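Local coordinates for halohydrin dehalogenase (Rhizobium radiobacter, PDB 4IY1), which eliminates halide from vicinal halohydrins to give epoxides and, in the reverse sense, opens epoxides with nucleophiles such as cyanide, at residues G71-L76 with A116-R121; V77-A82 with I128-A133. The protein carries 37 engineered substitutions. All coordinates share one frame; numbering follows the deposited sequence.

Interaction 1. Residues G71-L76 with A116-R121; sequences GHVDIL and ASQMKR. Engineered in segment 71-76: His72 (natural residue Gln), Ile75 (natural residue Val). Engineered in segment 116-121: Arg121 (natural residue Lys).
Gln118, on the last turns of helix 94-122, supplies the polar part of the contact with the loop that leads into strand 75-79. Its OE1 takes the N-H of Val73 at 3.1 Å; the bond is bent, 137° at the hydrogen, and the donor stands somewhat out of the amide plane. With chi1 at 58°, CG sits between the backbone N and the carbonyl carbon, and from there the extended chain carries the amide to the loop. NE2 makes a weak hydrogen bond to Thr67 OG1 of helix 59-70. An alanine here would probably leave the Val73 N-H without this acceptor and open a gap between loop and helix.

The engineered His72 lies alongside this amide; the imidazole and the amide run past one another head to tail, with their planes 67° apart. Its CD2 comes within 3.2 Å of Gln118 OE1, but the ring is poorly ordered.

In the Rossmann-type fold, these pieces belong to a beta-alpha-beta crossover: helix 94-122 joins strand 75-79 to strand 126-130 and packs against the sheet they share.

The apolar part falls to Met119. Its CG is anti to the carbonyl carbon, the chain runs extended, and the methyl CE ends against the backbone of Val73 and Asp74. CE lies 3.8 Å from Val73 O and 3.8 Å from Asp74 O, and meets Val73 CG1 at 4.3 Å. Val73 also packs on Val66 of helix 59-70 and Ile5 of strand 3-6.

Asp74 OD2 forms a salt bridge with Arg122 at the end of the same helix, while Lys120 pairs with Asp90 of a second subunit.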
loop_
_atom_site.group_PDB
_atom_site.type_symbol
_atom_site.label_atom_id
_atom_site.label_comp_id
_atom_site.label_asym_id
_atom_site.label_seq_id
_atom_site.Cartn_x
_atom_site.Cartn_y
_atom_site.Cartn_z
ATOM N N GLY B 71 17.064 28.194 -21.096
ATOM C CA GLY B 71 15.849 28.039 -21.890
ATOM C C GLY B 71 14.533 27.961 -21.127
ATOM O O GLY B 71 13.682 28.843 -21.261
ATOM N N HIS B 72 14.344 26.889 -20.364
ATOM C CA HIS B 72 13.015 26.459 -19.914
ATOM C C HIS B 72 13.176 25.101 -19.364
ATOM O O HIS B 72 13.719 24.223 -20.036
ATOM C CB HIS B 72 12.027 26.372 -21.080
ATOM C CG HIS B 72 11.009 27.493 -21.106
ATOM N ND1 HIS B 72 10.410 27.908 -22.247
ATOM C CD2 HIS B 72 10.534 28.330 -20.086
ATOM C CE1 HIS B 72 9.572 28.927 -21.968
ATOM N NE2 HIS B 72 9.650 29.183 -20.644
ATOM N N VAL B 73 12.627 24.870 -18.181
ATOM C CA VAL B 73 12.913 23.643 -17.452
ATOM C C VAL B 73 11.991 22.510 -17.917
ATOM O O VAL B 73 10.769 22.644 -17.916
ATOM C CB VAL B 73 12.799 23.861 -15.930
ATOM C CG1 VAL B 73 13.053 22.571 -15.176
ATOM C CG2 VAL B 73 13.747 24.959 -15.480
ATOM N N ASP B 74 12.584 21.450 -18.444
ATOM C CA ASP B 74 11.797 20.308 -18.890
ATOM C C ASP B 74 11.761 19.272 -17.783
ATOM O O ASP B 74 10.820 18.499 -17.679
ATOM C CB ASP B 74 12.392 19.706 -20.163
ATOM C CG ASP B 74 12.334 20.669 -21.349
ATOM O OD1 ASP B 74 13.379 21.249 -21.695
ATOM O OD2 ASP B 74 11.264 20.795 -21.973
ATOM N N ILE B 75 12.825 19.210 -16.997
ATOM C CA ILE B 75 12.926 18.201 -15.955
ATOM C C ILE B 75 13.370 18.780 -14.632
ATOM O O ILE B 75 14.410 19.451 -14.553
ATOM C CB ILE B 75 13.877 17.053 -16.369
ATOM C CG1 ILE B 75 13.371 16.366 -17.643
ATOM C CG2 ILE B 75 13.963 16.019 -15.269
ATOM C CD1 ILE B 75 14.486 16.053 -18.624
ATOM N N LEU B 76 12.587 18.514 -13.586
ATOM C CA LEU B 76 12.998 18.837 -12.239
ATOM C C LEU B 76 13.310 17.541 -11.508
ATOM O O LEU B 76 12.454 16.663 -11.394
ATOM C CB LEU B 76 11.852 19.548 -11.506
ATOM C CG LEU B 76 11.967 19.730 -9.989
ATOM C CD1 LEU B 76 13.205 20.568 -9.635
ATOM C CD2 LEU B 76 10.675 20.383 -9.424
ATOM N N ALA B 116 5.869 24.820 -12.147
ATOM C CA ALA B 116 4.703 24.130 -12.668
ATOM C C ALA B 116 3.982 24.949 -13.765
ATOM O O ALA B 116 3.428 24.402 -14.727
ATOM C CB ALA B 116 3.760 23.788 -11.533
ATOM N N SER B 117 4.007 26.271 -13.652
ATOM C CA SER B 117 3.126 27.024 -14.522
ATOM C C SER B 117 3.718 27.164 -15.935
ATOM O O SER B 117 2.994 27.006 -16.918
ATOM C CB SER B 117 2.709 28.362 -13.893
ATOM O OG SER B 117 3.789 29.251 -13.857
ATOM N N GLN B 118 5.052 27.221 -16.046
ATOM C CA GLN B 118 5.666 27.073 -17.385
ATOM C C GLN B 118 5.508 25.695 -18.032
ATOM O O GLN B 118 5.134 25.589 -19.210
ATOM C CB GLN B 118 7.116 27.569 -17.446
ATOM C CG GLN B 118 8.095 26.919 -16.484
ATOM C CD GLN B 118 9.516 26.878 -17.044
ATOM O OE1 GLN B 118 9.821 26.093 -17.953
ATOM N NE2 GLN B 118 10.400 27.688 -16.471
ATOM N N MET B 119 5.618 24.640 -17.240
ATOM C CA MET B 119 5.415 23.287 -17.790
ATOM C C MET B 119 3.993 23.155 -18.305
ATOM O O MET B 119 3.735 22.518 -19.349
ATOM C CB MET B 119 5.677 22.228 -16.733
ATOM C CG MET B 119 7.144 22.126 -16.319
ATOM S SD MET B 119 7.401 20.727 -15.212
ATOM C CE MET B 119 9.204 20.694 -15.066
ATOM N N LYS B 120 3.057 23.713 -17.546
ATOM C CA LYS B 120 1.631 23.602 -17.897
ATOM C C LYS B 120 1.345 24.394 -19.185
ATOM O O LYS B 120 0.647 23.922 -20.080
ATOM C CB LYS B 120 0.760 24.101 -16.746
ATOM C CG LYS B 120 0.505 23.060 -15.652
ATOM C CD LYS B 120 0.017 23.701 -14.369
ATOM C CE LYS B 120 -1.347 24.345 -14.544
ATOM N NZ LYS B 120 -1.878 24.910 -13.260
ATOM N N ARG B 121 1.825 25.627 -19.239
ATOM C CA ARG B 121 1.764 26.402 -20.485
ATOM C C ARG B 121 2.311 25.609 -21.689
ATOM O O ARG B 121 1.648 25.504 -22.716
ATOM C CB ARG B 121 2.530 27.736 -20.320
ATOM C CG ARG B 121 1.851 28.726 -19.375
ATOM C CD ARG B 121 2.404 30.128 -19.527
ATOM N NE ARG B 121 3.717 30.274 -18.924
ATOM C CZ ARG B 121 3.920 30.644 -17.663
ATOM N NH1 ARG B 121 2.897 30.964 -16.885
ATOM N NH2 ARG B 121 5.151 30.687 -17.175
#

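Interaction 2. Residues V77-A82 with I128-A133; sequences VSNDIA and IFITSA. Engineered in segment 77-82: Ala82 (natural residue Phe).
Val77-Asn79 and Ile128-Ile130 run side by side as parallel strands, 4.7 Å apart at their axes and 12° from exact alignment. They are neighbours in the middle of the parallel sheet of a Rossmann-type fold, the scaffold of the short-chain dehydrogenase/reductase superfamily. Ser78 bonds in both directions: its N gives to Ile128 O at 2.8 Å, nearly along the C=O axis, and its O receives Ile130 N at 2.7 Å, with 168° at the hydrogen. CA-H...O contacts from Val77 to Ile128 O and from Phe129 to Ser78 O add to this ladder.

On the face that carries Val77, Asn79 and Ile130, the tip of Ile130 does most of the touching. Its CG1 is anti to the carbonyl carbon, and CD1 reaches across to Val77 CG1 at 3.6 Å, the two side chains crossing obliquely. The same methyl lies 3.6 Å from Asn79 OD1, beside the amide of that residue. Asn79 is engaged beyond the strands: OD1 accepts from Gly13 N and ND2 gives to His11 O, tying the strand end to the loop after strand 3-6, whose Phe12 packs on Ile130.

On the other face, Ser78 CB touches Phe129 CD2 at 3.9 Å, while Phe129 also packs on Leu155 and Ala156 of helix 143-163. Ser78 itself lies against Pro108 and Leu111 of helix 94-122.

Past the paired residues the two chains diverge, and a water spans them: it lies 3.0 Å from Ile130 O and is also hydrogen-bonded to Asp80 OD2. That carboxylate oxygen takes a further hydrogen bond, at 2.7 Å, from Ser78 OG, which approaches on the syn side of the carboxylate, 19° out of its plane.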
loop_
_atom_site.group_PDB
_atom_site.type_symbol
_atom_site.label_atom_id
_atom_site.label_comp_id
_atom_site.label_asym_id
_atom_site.label_seq_id
_atom_site.Cartn_x
_atom_site.Cartn_y
_atom_site.Cartn_z
ATOM N N VAL B 77 14.512 17.433 -10.966
ATOM C CA VAL B 77 14.799 16.370 -10.026
ATOM C C VAL B 77 15.039 16.984 -8.663
ATOM O O VAL B 77 16.068 17.644 -8.441
ATOM C CB VAL B 77 16.029 15.532 -10.436
ATOM C CG1 VAL B 77 16.251 14.409 -9.441
ATOM C CG2 VAL B 77 15.867 15.001 -11.839
ATOM N N SER B 78 14.037 16.863 -7.788
ATOM C CA SER B 78 14.166 17.344 -6.440
ATOM C C SER B 78 14.794 16.288 -5.562
ATOM O O SER B 78 14.129 15.333 -5.115
ATOM C CB SER B 78 12.821 17.836 -5.893
ATOM O OG SER B 78 13.000 18.625 -4.740
ATOM N N ASN B 79 16.097 16.441 -5.371
ATOM C CA ASN B 79 16.949 15.480 -4.669
ATOM C C ASN B 79 17.147 15.977 -3.252
ATOM O O ASN B 79 18.059 16.753 -2.966
ATOM C CB ASN B 79 18.292 15.356 -5.417
ATOM C CG ASN B 79 19.324 14.515 -4.674
ATOM O OD1 ASN B 79 19.083 13.358 -4.335
ATOM N ND2 ASN B 79 20.507 15.089 -4.462
ATOM N N ASP B 80 16.217 15.623 -2.378
ATOM C CA ASP B 80 16.134 16.241 -1.080
ATOM C C ASP B 80 16.859 15.486 0.030
ATOM O O ASP B 80 16.823 14.250 0.104
ATOM C CB ASP B 80 14.676 16.504 -0.715
ATOM C CG ASP B 80 14.050 17.576 -1.599
ATOM O OD1 ASP B 80 14.569 18.727 -1.618
ATOM O OD2 ASP B 80 13.166 17.215 -2.397
ATOM N N ILE B 81 17.541 16.238 0.888
ATOM C CA ILE B 81 18.386 15.640 1.904
ATOM C C ILE B 81 18.170 16.344 3.218
ATOM O O ILE B 81 17.738 17.493 3.247
ATOM C CB ILE B 81 19.878 15.688 1.510
ATOM C CG1 ILE B 81 20.300 17.153 1.291
ATOM C CG2 ILE B 81 20.079 14.908 0.203
ATOM C CD1 ILE B 81 21.777 17.359 1.048
ATOM N N ALA B 82 18.309 15.598 4.303
ATOM C CA ALA B 82 18.367 16.197 5.615
ATOM C C ALA B 82 19.017 15.215 6.531
ATOM O O ALA B 82 18.929 13.999 6.306
ATOM C CB ALA B 82 16.973 16.541 6.115
ATOM N N ILE B 128 10.308 14.831 -10.648
ATOM C CA ILE B 128 10.762 13.624 -9.947
ATOM C C ILE B 128 11.284 14.046 -8.598
ATOM O O ILE B 128 12.142 14.899 -8.520
ATOM C CB ILE B 128 11.908 12.934 -10.681
ATOM C CG1 ILE B 128 11.426 12.344 -11.979
ATOM C CG2 ILE B 128 12.531 11.841 -9.819
ATOM C CD1 ILE B 128 12.498 12.299 -13.053
ATOM N N PHE B 129 10.632 13.567 -7.542
ATOM C CA PHE B 129 11.100 13.756 -6.185
ATOM C C PHE B 129 11.968 12.544 -5.810
ATOM O O PHE B 129 11.505 11.403 -5.862
ATOM C CB PHE B 129 9.901 13.805 -5.230
ATOM C CG PHE B 129 9.014 15.028 -5.399
ATOM C CD1 PHE B 129 7.812 15.107 -4.734
ATOM C CD2 PHE B 129 9.388 16.080 -6.235
ATOM C CE1 PHE B 129 6.983 16.213 -4.869
ATOM C CE2 PHE B 129 8.559 17.171 -6.413
ATOM C CZ PHE B 129 7.345 17.232 -5.739
ATOM N N ILE B 130 13.158 12.794 -5.289
ATOM C CA ILE B 130 13.878 11.719 -4.624
ATOM C C ILE B 130 13.564 11.671 -3.134
ATOM O O ILE B 130 13.934 12.573 -2.390
ATOM C CB ILE B 130 15.395 11.747 -4.947
ATOM C CG1 ILE B 130 15.567 11.660 -6.457
ATOM C CG2 ILE B 130 16.085 10.532 -4.331
ATOM C CD1 ILE B 130 16.982 11.884 -6.912
ATOM N N THR B 131 12.754 10.680 -2.709
ATOM C CA THR B 131 12.360 10.618 -1.288
ATOM C C THR B 131 13.143 9.551 -0.478
ATOM O O THR B 131 14.377 9.626 -0.390
ATOM C CB THR B 131 10.818 10.507 -1.121
ATOM O OG1 THR B 131 10.370 9.222 -1.566
ATOM C CG2 THR B 131 10.112 11.611 -2.019
ATOM N N SER B 132 12.445 8.567 0.096
ATOM C CA SER B 132 13.099 7.490 0.823
ATOM C C SER B 132 12.147 6.334 1.120
ATOM O O SER B 132 10.963 6.561 1.411
ATOM C CB SER B 132 13.650 8.006 2.137
ATOM O OG SER B 132 14.100 6.928 2.927
ATOM N N ALA B 133 12.710 5.119 1.222
ATOM C CA ALA B 133 11.924 3.924 1.504
ATOM C C ALA B 133 11.676 3.835 2.996
ATOM O O ALA B 133 10.963 2.954 3.467
ATOM C CB ALA B 133 12.633 2.677 0.994
HETATM O O HOH W 1 12.002 14.822 -2.406
#

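How the interactions relate
The two contacts follow one another along strand 75-79, their centres about 19 Å apart. Interaction 1 lies near the periphery, where the chain enters the strand; interaction 2 lies about 3 Å from the centre of the chain, where the strand ends. Along the sequence the segments alternate: 71-76, 77-82, 116-121, 128-133. Helix 94-122 therefore leaves from the far end of the strand, returns to its beginning and hands over to strand 126-130, which pairs with strand 75-79. A probable hydrogen bond from Ile128 N to Leu76 O, 2.9 Å, joins the contacts directly. The two contacts lie at opposite ends of strand 75-79 in one beta-alpha-beta unit.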